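Local atomic coordinates of aminopeptidase (Aneurinibacillus sp. AM-1, PDB entry 5IB9), a protein that probably removes amino acids from the N-terminal ends of peptides as a zinc-dependent M28-family aminopeptidase, and binds the inhibitor bestatin (BES) at its active site. Residues 302-308 / 366-370; 13-19 / 380-386; 308-314 / 359-365. The contacts are given in a common frame with arbitrary orientation. Residues are numbered along the deposited sequence.

Contact 1: 302-308 / 366-370; sequences MVGSKDA and VEPWY. With BES (2-(3-amino-2-hydroxy-4-phenyl-butyrylamino)-4-methyl-pentanoic acid), chain H.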
loop_
_atom_site.group_PDB
_atom_site.type_symbol
_atom_site.label_atom_id
_atom_site.label_comp_id
_atom_site.label_asym_id
_atom_site.label_seq_id
_atom_site.Cartn_x
_atom_site.Cartn_y
_atom_site.Cartn_z
ATOM N N MET A 302 2.526 -14.652 -21.011
ATOM C CA MET A 302 3.261 -15.515 -21.925
ATOM C C MET A 302 2.376 -16.463 -22.697
ATOM O O MET A 302 2.325 -17.618 -22.402
ATOM C CB MET A 302 4.374 -16.215 -21.156
ATOM C CG MET A 302 5.328 -15.231 -20.728
ATOM S SD MET A 302 6.667 -15.782 -19.609
ATOM C CE MET A 302 7.400 -17.097 -20.553
ATOM N N VAL A 303 1.698 -15.912 -23.692
ATOM C CA VAL A 303 0.664 -16.644 -24.386
ATOM C C VAL A 303 0.805 -16.594 -25.923
ATOM O O VAL A 303 -0.147 -16.825 -26.661
ATOM C CB VAL A 303 -0.766 -16.122 -24.045
ATOM C CG1 VAL A 303 -1.081 -16.494 -22.559
ATOM C CG2 VAL A 303 -0.900 -14.543 -24.231
ATOM N N GLY A 304 2.035 -16.275 -26.359
ATOM C CA GLY A 304 2.276 -16.238 -27.841
ATOM C C GLY A 304 3.557 -16.840 -28.358
ATOM O O GLY A 304 3.759 -16.647 -29.549
ATOM N N SER A 305 4.370 -17.547 -27.561
ATOM C CA SER A 305 5.721 -18.018 -28.080
ATOM C C SER A 305 5.655 -19.327 -28.876
ATOM O O SER A 305 5.240 -20.364 -28.316
ATOM C CB SER A 305 6.673 -18.222 -26.895
ATOM O OG SER A 305 7.983 -18.621 -27.462
ATOM N N LYS A 306 6.267 -19.286 -30.088
ATOM C CA LYS A 306 6.381 -20.497 -30.948
ATOM C C LYS A 306 7.271 -21.523 -30.208
ATOM O O LYS A 306 7.209 -22.751 -30.475
ATOM C CB LYS A 306 6.999 -20.077 -32.295
ATOM C CG LYS A 306 8.458 -19.818 -32.238
ATOM C CD LYS A 306 8.970 -19.293 -33.659
ATOM C CE LYS A 306 10.544 -19.491 -33.718
ATOM N NZ LYS A 306 11.046 -20.930 -33.394
ATOM N N ASP A 307 8.144 -21.095 -29.322
ATOM C CA ASP A 307 9.071 -21.974 -28.665
ATOM C C ASP A 307 8.728 -22.452 -27.250
ATOM O O ASP A 307 9.590 -22.940 -26.504
ATOM C CB ASP A 307 10.402 -21.223 -28.628
ATOM C CG ASP A 307 11.036 -21.060 -29.999
ATOM O OD1 ASP A 307 10.779 -21.880 -30.946
ATOM O OD2 ASP A 307 11.808 -20.090 -30.125
ATOM N N ALA A 308 7.478 -22.207 -26.820
ATOM C CA ALA A 308 7.000 -22.723 -25.552
ATOM C C ALA A 308 6.103 -23.870 -25.841
ATOM O O ALA A 308 5.709 -24.102 -26.987
ATOM C CB ALA A 308 6.140 -21.589 -24.868
ATOM N N VAL A 366 7.936 -23.053 -20.516
ATOM C CA VAL A 366 8.180 -21.774 -21.152
ATOM C C VAL A 366 9.401 -21.868 -22.080
ATOM O O VAL A 366 10.281 -22.742 -21.937
ATOM C CB VAL A 366 8.354 -20.598 -20.196
ATOM C CG1 VAL A 366 7.111 -20.498 -19.204
ATOM C CG2 VAL A 366 9.692 -20.639 -19.397
ATOM N N GLU A 367 9.466 -20.954 -23.016
ATOM C CA GLU A 367 10.569 -20.880 -23.998
ATOM C C GLU A 367 11.903 -20.529 -23.328
ATOM O O GLU A 367 11.979 -20.036 -22.188
ATOM C CB GLU A 367 10.173 -19.809 -24.980
ATOM C CG GLU A 367 10.179 -18.417 -24.298
ATOM C CD GLU A 367 8.792 -17.970 -23.928
ATOM O OE1 GLU A 367 7.944 -18.797 -23.544
ATOM O OE2 GLU A 367 8.505 -16.736 -24.135
ATOM N N PRO A 368 13.013 -20.751 -24.047
ATOM C CA PRO A 368 14.312 -20.378 -23.497
ATOM C C PRO A 368 14.584 -18.873 -23.415
ATOM O O PRO A 368 15.541 -18.460 -22.722
ATOM C CB PRO A 368 15.288 -20.955 -24.522
ATOM C CG PRO A 368 14.518 -21.953 -25.276
ATOM C CD PRO A 368 13.090 -21.437 -25.321
ATOM N N TRP A 369 13.714 -18.072 -24.065
ATOM C CA TRP A 369 13.952 -16.627 -24.308
ATOM C C TRP A 369 13.386 -15.734 -23.197
ATOM O O TRP A 369 13.675 -14.534 -23.154
ATOM C CB TRP A 369 13.368 -16.216 -25.645
ATOM C CG TRP A 369 13.516 -17.234 -26.721
ATOM C CD1 TRP A 369 12.541 -17.734 -27.506
ATOM C CD2 TRP A 369 14.743 -17.886 -27.107
ATOM N NE1 TRP A 369 13.054 -18.632 -28.414
ATOM C CE2 TRP A 369 14.406 -18.761 -28.161
ATOM C CE3 TRP A 369 16.073 -17.769 -26.673
ATOM C CZ2 TRP A 369 15.354 -19.573 -28.808
ATOM C CZ3 TRP A 369 17.033 -18.611 -27.285
ATOM C CH2 TRP A 369 16.638 -19.493 -28.352
ATOM N N TYR A 370 12.683 -16.367 -22.251
ATOM C CA TYR A 370 12.098 -15.735 -21.133
ATOM C C TYR A 370 13.106 -14.848 -20.337
ATOM O O TYR A 370 14.131 -15.351 -19.952
ATOM C CB TYR A 370 11.635 -16.953 -20.304
ATOM C CG TYR A 370 11.194 -16.626 -18.924
ATOM C CD1 TYR A 370 10.185 -15.741 -18.720
ATOM C CD2 TYR A 370 11.772 -17.252 -17.824
ATOM C CE1 TYR A 370 9.752 -15.426 -17.432
ATOM C CE2 TYR A 370 11.349 -16.953 -16.534
ATOM C CZ TYR A 370 10.347 -16.013 -16.359
ATOM O OH TYR A 370 9.917 -15.708 -15.071
HETATM N N2 BES H . 5.562 -14.506 -16.580
HETATM C C1 BES H . 6.413 -14.534 -15.391
HETATM C C6 BES H . 5.950 -15.685 -14.501
HETATM C C7 BES H . 6.202 -17.114 -14.970
HETATM C C8 BES H . 7.388 -17.508 -15.639
HETATM C C12 BES H . 5.214 -18.081 -14.682
HETATM C C9 BES H . 7.563 -18.858 -16.007
HETATM C C11 BES H . 5.390 -19.442 -15.059
HETATM C C10 BES H . 6.566 -19.815 -15.728
HETATM C C2 BES H . 6.332 -13.191 -14.657
HETATM O O2 BES H . 6.478 -12.275 -15.740
HETATM C C3 BES H . 7.529 -13.147 -13.770
HETATM O O3 BES H . 8.634 -13.110 -14.302
HETATM N N1 BES H . 7.333 -13.241 -12.501
HETATM C C4 BES H . 8.489 -13.287 -11.599
HETATM C C13 BES H . 7.855 -13.388 -10.223
HETATM C C14 BES H . 7.007 -12.175 -9.825
HETATM C C15 BES H . 6.604 -12.457 -8.383
HETATM C C16 BES H . 7.698 -10.821 -9.992
HETATM C C5 BES H . 9.316 -14.559 -11.736
HETATM O O1 BES H . 10.492 -14.571 -11.268
HETATM O O4 BES H . 8.869 -15.587 -12.276
HETATM O O HOH W 1 9.365 -16.324 -26.900
HETATM O O HOH W 2 10.099 -25.419 -24.132
#
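One wall of the inhibitor pocket, beside the active-site zincs, is built where loop 302-308 meets loop 366-370. M302, V366 and Y370 all touch BES: M302 SD lies 3.5 Å from BES N2, V366 CG1 lies 3.6 Å from BES C10, and Y370 OH donates to BES O3 at 3.0 Å, while BES C9 sits over a face of the Y370 ring. Behind the inhibitor, M302 CE packs on V366 CB and on Y370 CD1, both at 3.6 Å, and M302 SD, 4.6 Å from the Y370 ring centroid, makes an oblique Met-aromatic contact. Further from the pocket the chemistry turns polar. W369 NE1 gives a short, straight hydrogen bond to D307 OD2 (2.6 Å), and D307 OD1 takes a salt bridge from K306 NZ (2.6 Å). Two type I turns, S305-A308 and E367-Y370, bring these groups together, and S305 OG accepts from D307 N (3.1 Å) in an ST turn. A water joins S305 OG (2.7 Å) to E367 OE2 (2.9 Å), which also accepts a hydrogen bond from N239. Helix 238-256 touches M302, S305 and Y370, and strand 358-364 packs against M302 and A308.

Contact 2: 13-19 / 380-386; sequences TDAENMY and ISKEKLD. With ZN (zinc ion), chain E; ZN (zinc ion), chain D; ZN (zinc ion), chain F.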
loop_
_atom_site.group_PDB
_atom_site.type_symbol
_atom_site.label_atom_id
_atom_site.label_comp_id
_atom_site.label_asym_id
_atom_site.label_seq_id
_atom_site.Cartn_x
_atom_site.Cartn_y
_atom_site.Cartn_z
ATOM N N THR A 13 -11.642 -12.938 -33.407
ATOM C CA THR A 13 -10.305 -12.709 -32.873
ATOM C C THR A 13 -9.216 -12.530 -33.936
ATOM O O THR A 13 -8.873 -13.428 -34.737
ATOM C CB THR A 13 -9.944 -13.976 -32.045
ATOM O OG1 THR A 13 -10.289 -15.163 -32.845
ATOM C CG2 THR A 13 -10.722 -14.061 -30.668
ATOM N N ASP A 14 -8.715 -11.305 -34.019
ATOM C CA ASP A 14 -7.885 -10.921 -35.138
ATOM C C ASP A 14 -6.472 -11.034 -34.715
ATOM O O ASP A 14 -5.975 -10.229 -33.854
ATOM C CB ASP A 14 -8.310 -9.530 -35.546
ATOM C CG ASP A 14 -7.566 -8.995 -36.780
ATOM O OD1 ASP A 14 -6.381 -9.268 -36.962
ATOM O OD2 ASP A 14 -8.333 -8.259 -37.472
ATOM N N ALA A 15 -5.769 -11.993 -35.287
ATOM C CA ALA A 15 -4.419 -12.221 -34.892
ATOM C C ALA A 15 -3.442 -11.161 -35.455
ATOM O O ALA A 15 -2.337 -11.019 -34.897
ATOM C CB ALA A 15 -3.967 -13.648 -35.308
ATOM N N GLU A 16 -3.809 -10.496 -36.563
ATOM C CA GLU A 16 -2.980 -9.378 -37.033
ATOM C C GLU A 16 -2.990 -8.194 -36.022
ATOM O O GLU A 16 -1.924 -7.633 -35.816
ATOM C CB GLU A 16 -3.446 -8.974 -38.420
ATOM C CG GLU A 16 -3.061 -10.046 -39.478
ATOM C CD GLU A 16 -3.945 -11.359 -39.467
ATOM O OE1 GLU A 16 -3.387 -12.475 -39.716
ATOM O OE2 GLU A 16 -5.199 -11.308 -39.271
ATOM N N ASN A 17 -4.132 -7.908 -35.440
ATOM C CA ASN A 17 -4.241 -6.842 -34.404
ATOM C C ASN A 17 -3.232 -7.229 -33.306
ATOM O O ASN A 17 -2.477 -6.394 -32.775
ATOM C CB ASN A 17 -5.626 -6.740 -33.859
ATOM C CG ASN A 17 -6.614 -6.148 -34.806
ATOM O OD1 ASN A 17 -6.237 -5.561 -35.864
ATOM N ND2 ASN A 17 -7.890 -6.165 -34.388
ATOM N N MET A 18 -3.305 -8.511 -32.879
ATOM C CA MET A 18 -2.467 -8.878 -31.742
ATOM C C MET A 18 -1.014 -8.834 -32.017
ATOM O O MET A 18 -0.194 -8.391 -31.245
ATOM C CB MET A 18 -2.853 -10.289 -31.209
ATOM C CG MET A 18 -4.266 -10.202 -30.649
ATOM S SD MET A 18 -4.848 -11.781 -29.857
ATOM C CE MET A 18 -5.167 -12.799 -31.276
ATOM N N TYR A 19 -0.624 -9.325 -33.211
ATOM C CA TYR A 19 0.765 -9.231 -33.584
ATOM C C TYR A 19 1.218 -7.724 -33.681
ATOM O O TYR A 19 2.283 -7.407 -33.218
ATOM C CB TYR A 19 0.924 -9.879 -35.018
ATOM C CG TYR A 19 2.325 -9.979 -35.534
ATOM C CD1 TYR A 19 3.206 -11.016 -35.187
ATOM C CD2 TYR A 19 2.784 -8.934 -36.364
ATOM C CE1 TYR A 19 4.563 -11.059 -35.737
ATOM C CE2 TYR A 19 4.104 -8.945 -36.870
ATOM C CZ TYR A 19 4.960 -9.983 -36.534
ATOM O OH TYR A 19 6.266 -9.931 -37.065
ATOM N N ILE A 380 7.168 -14.886 -31.892
ATOM C CA ILE A 380 5.739 -14.936 -31.702
ATOM C C ILE A 380 4.976 -15.731 -32.791
ATOM O O ILE A 380 5.227 -15.613 -34.029
ATOM C CB ILE A 380 5.175 -13.490 -31.592
ATOM C CG1 ILE A 380 5.877 -12.791 -30.397
ATOM C CG2 ILE A 380 3.605 -13.552 -31.574
ATOM C CD1 ILE A 380 5.398 -13.341 -28.985
ATOM N N SER A 381 4.042 -16.573 -32.304
ATOM C CA SER A 381 3.144 -17.316 -33.134
ATOM C C SER A 381 1.733 -16.689 -33.124
ATOM O O SER A 381 1.030 -16.700 -32.076
ATOM C CB SER A 381 3.056 -18.763 -32.590
ATOM O OG SER A 381 1.935 -19.344 -33.272
ATOM N N LYS A 382 1.264 -16.198 -34.280
ATOM C CA LYS A 382 -0.086 -15.714 -34.417
ATOM C C LYS A 382 -1.122 -16.800 -34.109
ATOM O O LYS A 382 -2.192 -16.545 -33.542
ATOM C CB LYS A 382 -0.316 -15.157 -35.788
ATOM C CG LYS A 382 0.521 -13.887 -36.028
ATOM C CD LYS A 382 0.562 -13.625 -37.533
ATOM C CE LYS A 382 -0.708 -12.986 -38.006
ATOM N NZ LYS A 382 -0.355 -12.257 -39.370
ATOM N N GLU A 383 -0.795 -18.056 -34.530
ATOM C CA GLU A 383 -1.770 -19.094 -34.280
ATOM C C GLU A 383 -2.006 -19.340 -32.783
ATOM O O GLU A 383 -3.163 -19.590 -32.383
ATOM C CB GLU A 383 -1.263 -20.377 -34.960
ATOM C CG GLU A 383 -2.156 -21.618 -34.899
ATOM C CD GLU A 383 -1.494 -22.793 -35.603
ATOM O OE1 GLU A 383 -1.542 -22.650 -36.844
ATOM O OE2 GLU A 383 -0.929 -23.642 -34.955
ATOM N N LYS A 384 -0.930 -19.298 -32.016
ATOM C CA LYS A 384 -0.996 -19.477 -30.540
ATOM C C LYS A 384 -1.794 -18.306 -29.990
ATOM O O LYS A 384 -2.654 -18.512 -29.123
ATOM C CB LYS A 384 0.351 -19.620 -29.877
ATOM C CG LYS A 384 0.991 -20.969 -30.288
ATOM C CD LYS A 384 2.254 -21.149 -29.498
ATOM C CE LYS A 384 2.150 -22.095 -28.379
ATOM N NZ LYS A 384 3.452 -22.736 -28.159
ATOM N N LEU A 385 -1.461 -17.069 -30.352
ATOM C CA LEU A 385 -2.177 -15.927 -29.818
ATOM C C LEU A 385 -3.655 -16.068 -30.127
ATOM O O LEU A 385 -4.521 -15.828 -29.256
ATOM C CB LEU A 385 -1.714 -14.618 -30.517
ATOM C CG LEU A 385 -0.318 -14.162 -30.156
ATOM C CD1 LEU A 385 0.011 -13.001 -31.121
ATOM C CD2 LEU A 385 -0.126 -13.694 -28.712
ATOM N N ASP A 386 -4.051 -16.440 -31.366
ATOM C CA ASP A 386 -5.397 -16.590 -31.710
ATOM C C ASP A 386 -6.079 -17.698 -30.861
ATOM O O ASP A 386 -7.260 -17.550 -30.501
ATOM C CB ASP A 386 -5.545 -16.940 -33.229
ATOM C CG ASP A 386 -7.024 -16.981 -33.677
ATOM O OD1 ASP A 386 -7.673 -15.930 -33.861
ATOM O OD2 ASP A 386 -7.631 -18.167 -33.806
HETATM ZN ZN ZN E . -9.368 -15.491 -34.774
HETATM ZN ZN ZN D . -9.329 -18.728 -33.848
HETATM ZN ZN ZN F . -0.421 -23.998 -37.714
HETATM O O HOH W 3 -10.220 -17.425 -34.779
HETATM O O HOH W 4 -8.997 -20.434 -35.025
HETATM O O HOH W 5 -10.209 -20.790 -34.706
HETATM O O HOH W 6 -8.410 -15.723 -36.590
HETATM O O HOH W 7 -11.130 -14.844 -35.983
#
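T13 and D386 bring the starts of two helices together around zinc. The ion of chain E has six ligands: T13 O (2.1 Å), T13 OG1 (2.2 Å), D386 OD1 (2.0 Å) and three waters. T13 OG1 and D386 OD1 are 2.9 Å apart because they share this metal, not because they hydrogen-bond; T13 OG1 has its hydrogen-bond partner in D390. The other carboxylate oxygen, D386 OD2, binds the zinc of chain D at 1.8 Å; D390 completes that site, and one water bridges the two ions. E383 OE1 binds a third zinc, that of chain F, at 2.0 Å. Both helix starts are capped. D14 OD1 accepts from N17 N (3.0 Å) and weakly from E16 N (2.9 Å), and S381 OG accepts from K384 N (3.1 Å). On the exposed side, E16 OE1 and K382 NZ form a salt bridge at 3.1 Å, weak as a hydrogen bond. K384 NZ, out of reach of 13-19, is hydrogen-bonded to S305 O and G309 O. Between the polar ends the packing is apolar: A15 CB lies 4.0 Å from K382 CB, M18 CB 3.9 Å from L385 CD1, and Y19 CD1 4.0 Å from K382 CG. Segments 15-19 and 382-386 cross at 108°, their axes 9.3 Å apart. Helix 238-256 packs against them: E250 accepts from D14 N and N17 ND2, V247 touches M18, and N239 touches I380.

Contact 3: 308-314 / 359-365; sequences AGDLIMY and ALFIHAP. With BES (2-(3-amino-2-hydroxy-4-phenyl-butyrylamino)-4-methyl-pentanoic acid), chain H.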
loop_
_atom_site.group_PDB
_atom_site.type_symbol
_atom_site.label_atom_id
_atom_site.label_comp_id
_atom_site.label_asym_id
_atom_site.label_seq_id
_atom_site.Cartn_x
_atom_site.Cartn_y
_atom_site.Cartn_z
ATOM N N ALA A 308 7.478 -22.207 -26.820
ATOM C CA ALA A 308 7.000 -22.723 -25.552
ATOM C C ALA A 308 6.103 -23.870 -25.841
ATOM O O ALA A 308 5.709 -24.102 -26.987
ATOM C CB ALA A 308 6.140 -21.589 -24.868
ATOM N N GLY A 309 5.659 -24.496 -24.753
ATOM C CA GLY A 309 4.763 -25.609 -24.898
ATOM C C GLY A 309 3.278 -25.398 -24.969
ATOM O O GLY A 309 2.830 -24.419 -25.598
ATOM N N ASP A 310 2.525 -26.377 -24.452
ATOM C CA ASP A 310 1.077 -26.332 -24.665
ATOM C C ASP A 310 0.499 -25.375 -23.580
ATOM O O ASP A 310 1.087 -25.177 -22.554
ATOM C CB ASP A 310 0.394 -27.690 -24.414
ATOM C CG ASP A 310 0.946 -28.830 -25.305
ATOM O OD1 ASP A 310 1.036 -29.986 -24.792
ATOM O OD2 ASP A 310 1.245 -28.553 -26.479
ATOM N N LEU A 311 -0.691 -24.903 -23.854
ATOM C CA LEU A 311 -1.394 -24.035 -22.867
ATOM C C LEU A 311 -1.680 -24.806 -21.555
ATOM O O LEU A 311 -2.104 -25.988 -21.615
ATOM C CB LEU A 311 -2.691 -23.542 -23.565
ATOM C CG LEU A 311 -3.404 -22.385 -22.869
ATOM C CD1 LEU A 311 -2.544 -21.200 -22.767
ATOM C CD2 LEU A 311 -4.732 -22.201 -23.625
ATOM N N ILE A 312 -1.600 -24.122 -20.420
ATOM C CA ILE A 312 -2.009 -24.714 -19.166
ATOM C C ILE A 312 -2.659 -23.609 -18.350
ATOM O O ILE A 312 -2.379 -22.406 -18.573
ATOM C CB ILE A 312 -0.798 -25.340 -18.428
ATOM C CG1 ILE A 312 -1.225 -26.079 -17.124
ATOM C CG2 ILE A 312 0.238 -24.310 -18.172
ATOM C CD1 ILE A 312 -0.173 -27.138 -16.757
ATOM N N MET A 313 -3.461 -24.008 -17.375
ATOM C CA MET A 313 -4.002 -22.987 -16.437
ATOM C C MET A 313 -3.362 -23.210 -15.079
ATOM O O MET A 313 -3.448 -24.300 -14.574
ATOM C CB MET A 313 -5.466 -23.234 -16.260
ATOM C CG MET A 313 -6.236 -23.139 -17.554
ATOM S SD MET A 313 -8.017 -23.450 -17.452
ATOM C CE MET A 313 -8.029 -25.228 -17.011
ATOM N N TYR A 314 -2.809 -22.176 -14.436
ATOM C CA TYR A 314 -2.207 -22.363 -13.132
ATOM C C TYR A 314 -3.007 -21.619 -12.072
ATOM O O TYR A 314 -3.411 -20.462 -12.229
ATOM C CB TYR A 314 -0.813 -21.777 -13.110
ATOM C CG TYR A 314 0.267 -22.637 -13.747
ATOM C CD1 TYR A 314 0.384 -23.973 -13.455
ATOM C CD2 TYR A 314 1.114 -22.073 -14.664
ATOM C CE1 TYR A 314 1.415 -24.753 -14.102
ATOM C CE2 TYR A 314 2.170 -22.854 -15.330
ATOM C CZ TYR A 314 2.292 -24.155 -14.978
ATOM O OH TYR A 314 3.254 -24.955 -15.612
ATOM N N ALA A 359 -6.897 -17.587 -12.302
ATOM C CA ALA A 359 -5.952 -18.522 -12.877
ATOM C C ALA A 359 -5.118 -17.786 -13.897
ATOM O O ALA A 359 -5.657 -16.861 -14.611
ATOM C CB ALA A 359 -6.752 -19.661 -13.617
ATOM N N LEU A 360 -3.911 -18.270 -14.077
ATOM C CA LEU A 360 -2.942 -17.819 -15.107
ATOM C C LEU A 360 -3.036 -18.759 -16.262
ATOM O O LEU A 360 -2.973 -20.021 -16.120
ATOM C CB LEU A 360 -1.568 -17.854 -14.458
ATOM C CG LEU A 360 -0.435 -17.801 -15.477
ATOM C CD1 LEU A 360 -0.378 -16.471 -16.326
ATOM C CD2 LEU A 360 0.973 -17.983 -14.726
ATOM N N PHE A 361 -3.157 -18.170 -17.426
ATOM C CA PHE A 361 -3.067 -18.886 -18.769
ATOM C C PHE A 361 -1.721 -18.592 -19.398
ATOM O O PHE A 361 -1.380 -17.409 -19.538
ATOM C CB PHE A 361 -4.215 -18.427 -19.724
ATOM C CG PHE A 361 -5.582 -18.826 -19.216
ATOM C CD1 PHE A 361 -6.232 -19.890 -19.813
ATOM C CD2 PHE A 361 -6.187 -18.195 -18.129
ATOM C CE1 PHE A 361 -7.500 -20.348 -19.366
ATOM C CE2 PHE A 361 -7.479 -18.658 -17.667
ATOM C CZ PHE A 361 -8.096 -19.726 -18.257
ATOM N N ILE A 362 -0.945 -19.656 -19.679
ATOM C CA ILE A 362 0.487 -19.518 -20.110
ATOM C C ILE A 362 0.822 -20.778 -20.864
ATOM O O ILE A 362 0.186 -21.838 -20.638
ATOM C CB ILE A 362 1.362 -19.412 -18.875
ATOM C CG1 ILE A 362 2.844 -19.232 -19.284
ATOM C CG2 ILE A 362 1.145 -20.545 -17.859
ATOM C CD1 ILE A 362 3.704 -18.644 -18.086
ATOM N N HIS A 363 1.756 -20.629 -21.835
ATOM C CA HIS A 363 2.241 -21.850 -22.512
ATOM C C HIS A 363 3.452 -22.377 -21.714
ATOM O O HIS A 363 4.377 -21.663 -21.465
ATOM C CB HIS A 363 2.640 -21.582 -23.911
ATOM C CG HIS A 363 1.519 -21.116 -24.783
ATOM N ND1 HIS A 363 0.539 -21.920 -25.310
ATOM C CD2 HIS A 363 1.248 -19.859 -25.216
ATOM C CE1 HIS A 363 -0.319 -21.176 -26.019
ATOM N NE2 HIS A 363 0.121 -19.929 -25.983
ATOM N N ALA A 364 3.366 -23.674 -21.344
ATOM C CA ALA A 364 4.384 -24.282 -20.449
ATOM C C ALA A 364 4.724 -25.676 -20.995
ATOM O O ALA A 364 3.926 -26.346 -21.612
ATOM C CB ALA A 364 3.833 -24.391 -19.017
ATOM N N PRO A 365 6.006 -26.063 -20.858
ATOM C CA PRO A 365 7.117 -25.301 -20.311
ATOM C C PRO A 365 7.437 -24.062 -21.197
ATOM O O PRO A 365 7.252 -24.060 -22.454
ATOM C CB PRO A 365 8.286 -26.342 -20.302
ATOM C CG PRO A 365 7.902 -27.270 -21.388
ATOM C CD PRO A 365 6.400 -27.408 -21.317
HETATM N N2 BES H . 5.562 -14.506 -16.580
HETATM C C1 BES H . 6.413 -14.534 -15.391
HETATM C C6 BES H . 5.950 -15.685 -14.501
HETATM C C7 BES H . 6.202 -17.114 -14.970
HETATM C C8 BES H . 7.388 -17.508 -15.639
HETATM C C12 BES H . 5.214 -18.081 -14.682
HETATM C C9 BES H . 7.563 -18.858 -16.007
HETATM C C11 BES H . 5.390 -19.442 -15.059
HETATM C C10 BES H . 6.566 -19.815 -15.728
HETATM C C2 BES H . 6.332 -13.191 -14.657
HETATM O O2 BES H . 6.478 -12.275 -15.740
HETATM C C3 BES H . 7.529 -13.147 -13.770
HETATM O O3 BES H . 8.634 -13.110 -14.302
HETATM N N1 BES H . 7.333 -13.241 -12.501
HETATM C C4 BES H . 8.489 -13.287 -11.599
HETATM C C13 BES H . 7.855 -13.388 -10.223
HETATM C C14 BES H . 7.007 -12.175 -9.825
HETATM C C15 BES H . 6.604 -12.457 -8.383
HETATM C C16 BES H . 7.698 -10.821 -9.992
HETATM C C5 BES H . 9.316 -14.559 -11.736
HETATM O O1 BES H . 10.492 -14.571 -11.268
HETATM O O4 BES H . 8.869 -15.587 -12.276
#
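Strands 310-314 and 359-364 run antiparallel, their short axes 4.5 Å apart at closest and 139° between their directions. I312 and I362 form a hydrogen-bonded pair, I312 N to I362 O at 2.9 Å and I362 N to I312 O at 3.3 Å; Y314 and L360 form the next, Y314 N to L360 O at 2.7 Å and L360 N to Y314 O at 2.9 Å. Between them sits the non-hydrogen-bonded pair M313-F361, where M313 CA makes a CH···O contact with L360 O at 3.2 Å. The ladder reaches the loops through A364 N to D310 O (3.0 Å) and G309 N to P365 O (2.8 Å), P365 itself following a cis peptide bond. At G309 there is no room for a side chain: an ideal CB would clash, 2.4 Å from A364 O. Both strands belong to the mixed sheet of the M28 peptidase domain. Strand 294-300 bonds in parallel to the far edge of 358-364, and strand 340-342 in parallel to that of 310-315. On one face, L311 CD1 lies over the H363 ring in a CH-pi contact, 4.2 Å from its centroid, and M313 SD approaches the F361 ring centroid obliquely at 4.5 Å, a Met-aromatic contact. Helix 382-400 covers L311, F361 and H363, and helix 322-334 covers M313 and F361. The opposite face holds Y314 CD2 against I362 CG2 (3.5 Å) and I312 CG2 against A364 CB (3.7 Å); from it I362 CD1 reaches BES C11 at 3.6 Å.

In the fold
Contact 3 is the most buried of the three, a run of sheet hydrogen bonds with mostly apolar side chains on both faces. Contact 1 continues from its strand ends as loops, shares A308, lines the same inhibitor and keeps most of its polar bonds away from it; M302 O meets H363 N at 3.1 Å to join the two. Contact 2 lies further out, about 22 Å from the chain centre to its own, and trades sheet bonds for helix packing, metal ligation and a salt bridge at the solvent side. K384 of contact 2 reaches the loops of contacts 1 and 3, and S381 N lies 2.8 Å from G304 O, a probable hydrogen bond between contacts 1 and 2.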